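PDB 6FUV: solute Binding Protein, BlMnBP1 in complex with mannotriose, which binds manno-oligosaccharides such as mannotriose and probably delivers them to an ABC transporter for uptake by the bacterium. Local coordinates for residues A[203-206]-A[207-211]. Numbering follows the deposited sequence.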
loop_
_atom_site.group_PDB
_atom_site.type_symbol
_atom_site.label_atom_id
_atom_site.label_comp_id
_atom_site.label_asym_id
_atom_site.label_seq_id
_atom_site.Cartn_x
_atom_site.Cartn_y
_atom_site.Cartn_z
ATOM N N ASN A 203 3.708 -4.829 15.085
ATOM C CA ASN A 203 2.605 -5.408 15.831
ATOM C C ASN A 203 2.991 -5.894 17.227
ATOM O O ASN A 203 2.096 -6.184 18.029
ATOM C CB ASN A 203 2.003 -6.556 15.019
ATOM C CG ASN A 203 1.310 -6.076 13.724
ATOM O OD1 ASN A 203 0.630 -5.031 13.704
ATOM N ND2 ASN A 203 1.508 -6.815 12.640
ATOM N N GLN A 204 4.279 -5.920 17.568
ATOM C CA GLN A 204 4.700 -6.431 18.866
ATOM C C GLN A 204 5.506 -5.452 19.692
ATOM O O GLN A 204 5.395 -5.491 20.881
ATOM C CB GLN A 204 5.524 -7.702 18.694
ATOM C CG GLN A 204 4.774 -8.866 18.031
ATOM C CD GLN A 204 5.562 -10.155 18.076
ATOM O OE1 GLN A 204 6.441 -10.328 18.905
ATOM N NE2 GLN A 204 5.231 -11.068 17.202
ATOM N N ILE A 205 6.268 -4.557 19.091
ATOM C CA ILE A 205 7.025 -3.574 19.836
ATOM C C ILE A 205 6.226 -2.295 20.006
ATOM O O ILE A 205 6.111 -1.771 21.114
ATOM C CB ILE A 205 8.374 -3.295 19.146
ATOM C CG1 ILE A 205 9.203 -4.562 19.069
ATOM C CG2 ILE A 205 9.071 -2.186 19.904
ATOM C CD1 ILE A 205 10.633 -4.349 18.726
ATOM N N MET A 206 5.723 -1.735 18.907
ATOM C CA MET A 206 4.996 -0.465 18.964
ATOM C C MET A 206 3.849 -0.459 19.965
ATOM O O MET A 206 3.733 0.509 20.729
ATOM C CB MET A 206 4.498 -0.118 17.557
ATOM C CG MET A 206 5.557 0.472 16.644
ATOM S SD MET A 206 4.930 1.247 15.174
ATOM C CE MET A 206 3.836 2.491 15.812
ATOM N N PRO A 207 2.992 -1.479 20.051
ATOM C CA PRO A 207 1.945 -1.455 21.085
ATOM C C PRO A 207 2.478 -1.599 22.515
ATOM O O PRO A 207 1.709 -1.501 23.466
ATOM C CB PRO A 207 1.047 -2.620 20.672
ATOM C CG PRO A 207 2.005 -3.597 20.010
ATOM C CD PRO A 207 2.974 -2.720 19.254
ATOM N N HIS A 208 3.776 -1.756 22.717
ATOM C CA HIS A 208 4.356 -1.861 24.056
ATOM C C HIS A 208 5.456 -0.821 24.265
ATOM O O HIS A 208 6.385 -1.020 25.039
ATOM C CB HIS A 208 4.934 -3.247 24.302
ATOM C CG HIS A 208 3.931 -4.338 24.306
ATOM N ND1 HIS A 208 3.117 -4.594 25.385
ATOM C CD2 HIS A 208 3.658 -5.291 23.392
ATOM C CE1 HIS A 208 2.381 -5.657 25.132
ATOM N NE2 HIS A 208 2.669 -6.085 23.917
ATOM N N ASP A 209 5.378 0.283 23.537
ATOM C CA ASP A 209 6.431 1.287 23.464
ATOM C C ASP A 209 5.759 2.653 23.488
ATOM O O ASP A 209 4.853 2.925 22.702
ATOM C CB ASP A 209 7.258 1.080 22.196
ATOM C CG ASP A 209 8.347 2.083 22.034
ATOM O OD1 ASP A 209 8.499 2.976 22.922
ATOM O OD2 ASP A 209 9.043 1.973 20.992
ATOM N N LYS A 210 6.132 3.462 24.464
ATOM C CA LYS A 210 5.540 4.786 24.623
ATOM C C LYS A 210 6.127 5.819 23.670
ATOM O O LYS A 210 5.516 6.884 23.475
ATOM C CB LYS A 210 5.736 5.299 26.064
ATOM C CG LYS A 210 4.997 4.546 27.122
ATOM C CD LYS A 210 5.069 5.281 28.432
ATOM C CE LYS A 210 3.726 5.825 28.835
ATOM N NZ LYS A 210 3.802 6.752 30.006
ATOM N N THR A 211 7.276 5.525 23.068
ATOM C CA THR A 211 7.935 6.530 22.286
ATOM C C THR A 211 8.499 5.943 21.003
ATOM O O THR A 211 9.675 6.196 20.689
ATOM C CB THR A 211 9.093 7.160 23.080
ATOM O OG1 THR A 211 10.084 6.176 23.403
ATOM C CG2 THR A 211 8.575 7.790 24.330
#
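The imidazole of His208 turns an edge, in its own plane, to the backbone carbonyl of Gln204, with CD2 3.1 Å from Gln204 O. That carbon carries a polarised C-H, which makes it a tolerable neighbour for an oxygen. The first torsion, chi1 -65°, sets CG beside the backbone N and turns the ring back toward the Gln204 carbonyl, while NE2 is left to bond to Glu372. Pro207 lies next to it: its CD is 3.5 Å from Met206 CB, a tight approach between neighbours joined by the peptide bond. Having no N-H to offer Asn203 O, four residues back, Pro207 sets its ring CG against that oxygen instead, at 3.3 Å. Leu375 and Ile379 of helix 375-383 touch the same ring, and an alanine in its place would probably open a gap against those two side chains and leave the backbone freer to turn at this point.

The segment joins helix 201-205 to the loop that leads to helix 223-236, in a solute-binding protein of the periplasmic-binding-protein type. Past the proline, two successive backbone bonds carry on with turns of three residues. His208 N donates to Ile205 O (2.8 Å, N-H...O angle 152°). Met206 O takes a long bond from Asp209 N, 3.3 Å, and a second hydrogen bond from Trp420 NE1. The Met206 side chain touches Phe376 of helix 375-383, where a flexible apolar chain suits a buried place. Asp209 lays its CB 3.3 Å from Ile205 O, then directs its carboxylate onward with CG anti to the backbone N (chi1 179°). There OD1 accepts from Thr211 N at 2.8 Å, the N-H coming from above the carboxylate plane, and closes an Asx turn, a role for which the short aspartate side chain is well suited.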